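Local coordinates for glycoside hydrolase family 5 (Aspergillus oryzae, PDB 6LA0), which hydrolyses rutinosides as a secreted family 5 glycosidase, and may also act on 1,3-beta-glucans, at residues A206-R220 against F237-L251. Numbering follows the deposited sequence.
Sequences ALSDRGATWVLKYIR and FQGSFKPEQYWSNQL
With chi1 of Ile219 at -166° its CG1 branch trails away from the backbone N, and Phe237, its CG likewise anti to the backbone N, turns one face of its ring to that branch. Ile219 CG1 sits 3.9 Å from the centroid of the Phe237 ring and 15° off the normal, a CH-pi contact over the face. The interface as a whole joins helix 209-229 of the TIM barrel to the end of strand 235-237 and the loop and short helix that follow it, consistent with an outer helix packing against the barrel wall. Val215 CG1 meets the same ring at its edge, 3.8 Å from Phe237 CE1. The Trp247 indole is sandwiched: Phe237 CZ lies over the centre of one face and Tyr246 CD1 over the other, while Leu207 CD2 comes to its edge, 4.0 Å from Trp247 CZ2. Trp247 NE1 donates to Gly239 O, which ties the indole to the type II' turn from Gly239 to Lys242. Ala212 CB fills the corner between Trp247 CH2 and Tyr246 OH. Two polar bonds border this apolar layer near the helix start, where Ser208 is the N-cap. Lys242 NZ reaches Leu207 O at 3.0 Å, in the carbonyl plane, and also binds Pro204 O; a water bridges Lys242 NZ and Leu207 O. Tyr246 OH donates to the anti lone pair of Asp209 OD1 over 3.0 Å, with carboxylate and ring planes only 8° apart.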
loop_
_atom_site.group_PDB
_atom_site.type_symbol
_atom_site.label_atom_id
_atom_site.label_comp_id
_atom_site.label_asym_id
_atom_site.label_seq_id
_atom_site.Cartn_x
_atom_site.Cartn_y
_atom_site.Cartn_z
ATOM N N ALA A 206 14.271 1.620 -11.770
ATOM C CA ALA A 206 14.004 2.709 -10.844
ATOM C C ALA A 206 14.861 2.643 -9.585
ATOM O O ALA A 206 14.910 3.633 -8.850
ATOM C CB ALA A 206 12.523 2.723 -10.467
ATOM N N LEU A 207 15.525 1.512 -9.321
ATOM C CA LEU A 207 16.388 1.344 -8.159
ATOM C C LEU A 207 17.738 0.829 -8.629
ATOM O O LEU A 207 17.812 -0.248 -9.228
ATOM C CB LEU A 207 15.781 0.370 -7.136
ATOM C CG LEU A 207 16.498 0.157 -5.792
ATOM C CD1 LEU A 207 16.518 1.409 -4.909
ATOM C CD2 LEU A 207 15.888 -1.024 -5.034
ATOM N N SER A 208 18.796 1.592 -8.348
ATOM C CA SER A 208 20.159 1.193 -8.669
ATOM C C SER A 208 20.626 0.073 -7.741
ATOM O O SER A 208 20.042 -0.174 -6.684
ATOM C CB SER A 208 21.108 2.385 -8.543
ATOM O OG SER A 208 21.352 2.697 -7.174
ATOM N N ASP A 209 21.700 -0.617 -8.153
ATOM C CA ASP A 209 22.270 -1.635 -7.273
ATOM C C ASP A 209 22.847 -1.019 -6.004
ATOM O O ASP A 209 22.787 -1.633 -4.934
ATOM C CB ASP A 209 23.346 -2.439 -8.000
ATOM C CG ASP A 209 22.798 -3.197 -9.182
ATOM O OD1 ASP A 209 21.740 -3.864 -9.046
ATOM O OD2 ASP A 209 23.426 -3.111 -10.255
ATOM N N ARG A 210 23.406 0.184 -6.102
ATOM C CA ARG A 210 23.886 0.879 -4.913
ATOM C C ARG A 210 22.751 1.127 -3.921
ATOM O O ARG A 210 22.886 0.858 -2.721
ATOM C CB ARG A 210 24.537 2.199 -5.318
ATOM C CG ARG A 210 25.097 2.961 -4.154
ATOM C CD ARG A 210 26.138 3.967 -4.594
ATOM N NE ARG A 210 26.625 4.717 -3.442
ATOM C CZ ARG A 210 26.220 5.943 -3.126
ATOM N NH1 ARG A 210 25.319 6.569 -3.889
ATOM N NH2 ARG A 210 26.721 6.544 -2.052
ATOM N N GLY A 211 21.623 1.652 -4.413
ATOM C CA GLY A 211 20.466 1.857 -3.556
ATOM C C GLY A 211 19.880 0.560 -3.031
ATOM O O GLY A 211 19.350 0.521 -1.922
ATOM N N ALA A 212 19.992 -0.522 -3.806
ATOM C CA ALA A 212 19.474 -1.814 -3.362
ATOM C C ALA A 212 20.267 -2.386 -2.188
ATOM O O ALA A 212 19.711 -3.132 -1.376
ATOM C CB ALA A 212 19.465 -2.807 -4.528
ATOM N N THR A 213 21.558 -2.073 -2.070
ATOM C CA THR A 213 22.301 -2.584 -0.919
ATOM C C THR A 213 21.793 -1.952 0.373
ATOM O O THR A 213 21.675 -2.628 1.404
ATOM C CB THR A 213 23.799 -2.338 -1.097
ATOM O OG1 THR A 213 24.063 -0.930 -1.107
ATOM C CG2 THR A 213 24.277 -2.941 -2.411
ATOM N N TRP A 214 21.439 -0.668 0.327
ATOM C CA TRP A 214 20.879 -0.030 1.515
ATOM C C TRP A 214 19.504 -0.600 1.841
ATOM O O TRP A 214 19.191 -0.841 3.013
ATOM C CB TRP A 214 20.812 1.490 1.325
ATOM C CG TRP A 214 20.639 2.235 2.635
ATOM C CD1 TRP A 214 19.493 2.820 3.105
ATOM C CD2 TRP A 214 21.644 2.449 3.644
ATOM N NE1 TRP A 214 19.725 3.380 4.343
ATOM C CE2 TRP A 214 21.036 3.173 4.692
ATOM C CE3 TRP A 214 22.997 2.109 3.753
ATOM C CZ2 TRP A 214 21.739 3.565 5.845
ATOM C CZ3 TRP A 214 23.696 2.489 4.910
ATOM C CH2 TRP A 214 23.059 3.209 5.937
ATOM N N VAL A 215 18.673 -0.835 0.819
ATOM C CA VAL A 215 17.361 -1.440 1.046
ATOM C C VAL A 215 17.511 -2.818 1.689
ATOM O O VAL A 215 16.797 -3.157 2.642
ATOM C CB VAL A 215 16.571 -1.511 -0.272
ATOM C CG1 VAL A 215 15.248 -2.253 -0.078
ATOM C CG2 VAL A 215 16.319 -0.110 -0.791
ATOM N N LEU A 216 18.434 -3.638 1.166
ATOM C CA LEU A 216 18.693 -4.952 1.753
ATOM C C LEU A 216 19.163 -4.839 3.197
ATOM O O LEU A 216 18.704 -5.589 4.063
ATOM C CB LEU A 216 19.735 -5.707 0.926
ATOM C CG LEU A 216 19.945 -7.177 1.305
ATOM C CD1 LEU A 216 18.756 -8.021 0.865
ATOM C CD2 LEU A 216 21.245 -7.718 0.715
ATOM N N LYS A 217 20.096 -3.932 3.473
ATOM C CA LYS A 217 20.489 -3.703 4.869
ATOM C C LYS A 217 19.262 -3.466 5.747
ATOM O O LYS A 217 19.104 -4.099 6.802
ATOM C CB LYS A 217 21.463 -2.528 4.959
ATOM C CG LYS A 217 21.792 -2.083 6.383
ATOM C CD LYS A 217 22.704 -0.860 6.347
ATOM C CE LYS A 217 22.736 -0.130 7.689
ATOM N NZ LYS A 217 23.650 -0.815 8.652
ATOM N N TYR A 218 18.348 -2.592 5.293
ATOM C CA TYR A 218 17.140 -2.286 6.062
ATOM C C TYR A 218 16.255 -3.512 6.243
ATOM O O TYR A 218 15.811 -3.808 7.356
ATOM C CB TYR A 218 16.346 -1.176 5.370
ATOM C CG TYR A 218 15.037 -0.795 6.068
ATOM C CD1 TYR A 218 15.044 -0.299 7.373
ATOM C CD2 TYR A 218 13.814 -0.903 5.413
ATOM C CE1 TYR A 218 13.860 0.063 8.021
ATOM C CE2 TYR A 218 12.616 -0.526 6.046
ATOM C CZ TYR A 218 12.656 -0.041 7.353
ATOM O OH TYR A 218 11.492 0.312 7.985
ATOM N N ILE A 219 15.954 -4.228 5.149
ATOM C CA ILE A 219 14.959 -5.290 5.273
ATOM C C ILE A 219 15.502 -6.431 6.122
ATOM O O ILE A 219 14.743 -7.091 6.835
ATOM C CB ILE A 219 14.459 -5.768 3.890
ATOM C CG1 ILE A 219 13.185 -6.611 4.034
ATOM C CG2 ILE A 219 15.502 -6.582 3.147
ATOM C CD1 ILE A 219 11.978 -5.861 4.569
ATOM N N ARG A 220 16.812 -6.683 6.079
ATOM C CA ARG A 220 17.358 -7.727 6.941
ATOM C C ARG A 220 17.337 -7.273 8.399
ATOM O O ARG A 220 17.034 -8.059 9.306
ATOM C CB ARG A 220 18.775 -8.100 6.487
ATOM C CG ARG A 220 18.833 -8.855 5.142
ATOM C CD ARG A 220 20.092 -9.719 4.999
ATOM N NE ARG A 220 20.054 -10.889 5.880
ATOM C CZ ARG A 220 21.120 -11.625 6.204
ATOM N NH1 ARG A 220 20.990 -12.666 7.026
ATOM N NH2 ARG A 220 22.315 -11.314 5.729
ATOM N N PHE A 237 7.731 -7.520 2.210
ATOM C CA PHE A 237 8.809 -6.755 1.582
ATOM C C PHE A 237 8.315 -6.255 0.232
ATOM O O PHE A 237 8.127 -7.045 -0.698
ATOM C CB PHE A 237 10.063 -7.633 1.444
ATOM C CG PHE A 237 11.269 -6.935 0.831
ATOM C CD1 PHE A 237 11.390 -5.554 0.815
ATOM C CD2 PHE A 237 12.303 -7.689 0.294
ATOM C CE1 PHE A 237 12.519 -4.937 0.253
ATOM C CE2 PHE A 237 13.432 -7.085 -0.257
ATOM C CZ PHE A 237 13.538 -5.709 -0.279
ATOM N N GLN A 238 8.063 -4.947 0.143
ATOM C CA GLN A 238 7.767 -4.265 -1.116
ATOM C C GLN A 238 9.113 -3.954 -1.751
ATOM O O GLN A 238 9.706 -2.903 -1.513
ATOM C CB GLN A 238 6.945 -3.005 -0.872
ATOM C CG GLN A 238 6.013 -2.619 -2.038
ATOM C CD GLN A 238 6.780 -2.331 -3.309
ATOM O OE1 GLN A 238 7.462 -1.323 -3.404
ATOM N NE2 GLN A 238 6.693 -3.232 -4.289
ATOM N N GLY A 239 9.631 -4.908 -2.535
ATOM C CA GLY A 239 10.990 -4.809 -3.032
ATOM C C GLY A 239 11.103 -3.938 -4.267
ATOM O O GLY A 239 11.624 -4.383 -5.298
ATOM N N SER A 240 10.616 -2.697 -4.163
ATOM C CA SER A 240 10.605 -1.723 -5.252
ATOM C C SER A 240 9.962 -2.403 -6.457
ATOM O O SER A 240 8.993 -3.152 -6.292
ATOM C CB SER A 240 12.029 -1.223 -5.531
ATOM O OG SER A 240 12.060 -0.078 -6.372
ATOM N N PHE A 241 10.496 -2.203 -7.657
ATOM C CA PHE A 241 9.894 -2.811 -8.834
ATOM C C PHE A 241 10.773 -3.896 -9.457
ATOM O O PHE A 241 10.698 -4.150 -10.661
ATOM C CB PHE A 241 9.520 -1.723 -9.836
ATOM C CG PHE A 241 8.641 -0.648 -9.238
ATOM C CD1 PHE A 241 7.277 -0.853 -9.095
ATOM C CD2 PHE A 241 9.183 0.552 -8.800
ATOM C CE1 PHE A 241 6.454 0.144 -8.537
ATOM C CE2 PHE A 241 8.370 1.548 -8.243
ATOM C CZ PHE A 241 7.009 1.338 -8.109
ATOM N N LYS A 242 11.592 -4.564 -8.636
ATOM C CA LYS A 242 12.317 -5.749 -9.072
ATOM C C LYS A 242 11.421 -6.987 -9.026
ATOM O O LYS A 242 10.429 -7.028 -8.293
ATOM C CB LYS A 242 13.526 -5.986 -8.176
ATOM C CG LYS A 242 14.392 -4.778 -7.918
ATOM C CD LYS A 242 15.089 -4.285 -9.160
ATOM C CE LYS A 242 16.395 -3.601 -8.791
ATOM N NZ LYS A 242 17.108 -3.098 -9.996
ATOM N N PRO A 243 11.754 -8.024 -9.791
ATOM C CA PRO A 243 11.094 -9.317 -9.584
ATOM C C PRO A 243 11.531 -9.918 -8.263
ATOM O O PRO A 243 12.618 -9.635 -7.757
ATOM C CB PRO A 243 11.575 -10.170 -10.768
ATOM C CG PRO A 243 12.793 -9.477 -11.287
ATOM C CD PRO A 243 12.575 -8.009 -11.014
ATOM N N GLU A 244 10.666 -10.763 -7.695
ATOM C CA GLU A 244 11.053 -11.450 -6.470
ATOM C C GLU A 244 12.376 -12.192 -6.654
ATOM O O GLU A 244 13.188 -12.253 -5.721
ATOM C CB GLU A 244 9.944 -12.410 -6.024
ATOM C CG GLU A 244 10.343 -13.349 -4.872
ATOM C CD GLU A 244 10.867 -14.695 -5.360
ATOM O OE1 GLU A 244 10.851 -14.943 -6.583
ATOM O OE2 GLU A 244 11.304 -15.507 -4.517
ATOM N N GLN A 245 12.634 -12.724 -7.853
ATOM C CA GLN A 245 13.881 -13.460 -8.058
ATOM C C GLN A 245 15.126 -12.593 -7.870
ATOM O O GLN A 245 16.210 -13.134 -7.605
ATOM C CB GLN A 245 13.890 -14.097 -9.452
ATOM C CG GLN A 245 12.897 -15.233 -9.582
ATOM C CD GLN A 245 11.571 -14.784 -10.168
ATOM O OE1 GLN A 245 11.052 -13.705 -9.836
ATOM N NE2 GLN A 245 11.009 -15.608 -11.041
ATOM N N TYR A 246 14.998 -11.268 -8.007
ATOM C CA TYR A 246 16.125 -10.366 -7.795
ATOM C C TYR A 246 16.577 -10.366 -6.341
ATOM O O TYR A 246 17.765 -10.167 -6.065
ATOM C CB TYR A 246 15.745 -8.939 -8.231
ATOM C CG TYR A 246 16.805 -7.877 -7.970
ATOM C CD1 TYR A 246 16.902 -7.251 -6.724
ATOM C CD2 TYR A 246 17.710 -7.497 -8.965
ATOM C CE1 TYR A 246 17.872 -6.280 -6.470
ATOM C CE2 TYR A 246 18.683 -6.523 -8.721
ATOM C CZ TYR A 246 18.750 -5.916 -7.472
ATOM O OH TYR A 246 19.700 -4.951 -7.203
ATOM N N TRP A 247 15.652 -10.577 -5.404
ATOM C CA TRP A 247 15.948 -10.487 -3.979
ATOM C C TRP A 247 16.118 -11.841 -3.314
ATOM O O TRP A 247 16.706 -11.917 -2.226
ATOM C CB TRP A 247 14.824 -9.742 -3.236
ATOM C CG TRP A 247 14.581 -8.334 -3.706
ATOM C CD1 TRP A 247 13.561 -7.901 -4.512
ATOM C CD2 TRP A 247 15.351 -7.168 -3.374
ATOM N NE1 TRP A 247 13.668 -6.551 -4.723
ATOM C CE2 TRP A 247 14.752 -6.071 -4.032
ATOM C CE3 TRP A 247 16.494 -6.947 -2.595
ATOM C CZ2 TRP A 247 15.257 -4.772 -3.934
ATOM C CZ3 TRP A 247 16.992 -5.656 -2.495
ATOM C CH2 TRP A 247 16.371 -4.584 -3.161
ATOM N N SER A 248 15.602 -12.900 -3.930
ATOM C CA SER A 248 15.383 -14.128 -3.180
ATOM C C SER A 248 16.690 -14.806 -2.788
ATOM O O SER A 248 16.743 -15.492 -1.761
ATOM C CB SER A 248 14.502 -15.073 -3.992
ATOM O OG SER A 248 15.206 -15.617 -5.085
ATOM N N ASN A 249 17.756 -14.622 -3.550
ATOM C CA ASN A 249 18.993 -15.297 -3.187
ATOM C C ASN A 249 19.892 -14.441 -2.312
ATOM O O ASN A 249 20.984 -14.888 -1.949
ATOM C CB ASN A 249 19.735 -15.763 -4.438
ATOM C CG ASN A 249 19.112 -17.010 -5.028
ATOM O OD1 ASN A 249 18.469 -16.963 -6.084
ATOM N ND2 ASN A 249 19.250 -18.126 -4.321
ATOM N N GLN A 250 19.441 -13.248 -1.929
ATOM C CA GLN A 250 20.139 -12.423 -0.953
ATOM C C GLN A 250 19.574 -12.584 0.452
ATOM O O GLN A 250 20.010 -11.873 1.364
ATOM C CB GLN A 250 20.084 -10.948 -1.376
ATOM C CG GLN A 250 20.203 -10.724 -2.895
ATOM C CD GLN A 250 20.542 -9.279 -3.258
ATOM O OE1 GLN A 250 21.386 -8.650 -2.614
ATOM N NE2 GLN A 250 19.880 -8.748 -4.286
ATOM N N LEU A 251 18.628 -13.505 0.656
ATOM C CA LEU A 251 17.961 -13.636 1.942
ATOM C C LEU A 251 17.848 -15.091 2.373
ATOM O O LEU A 251 17.510 -15.956 1.552
ATOM C CB LEU A 251 16.556 -13.018 1.879
ATOM C CG LEU A 251 16.526 -11.516 1.605
ATOM C CD1 LEU A 251 15.257 -11.146 0.855
ATOM C CD2 LEU A 251 16.667 -10.728 2.929
HETATM O O HOH W 1 19.378 -2.004 -10.582
#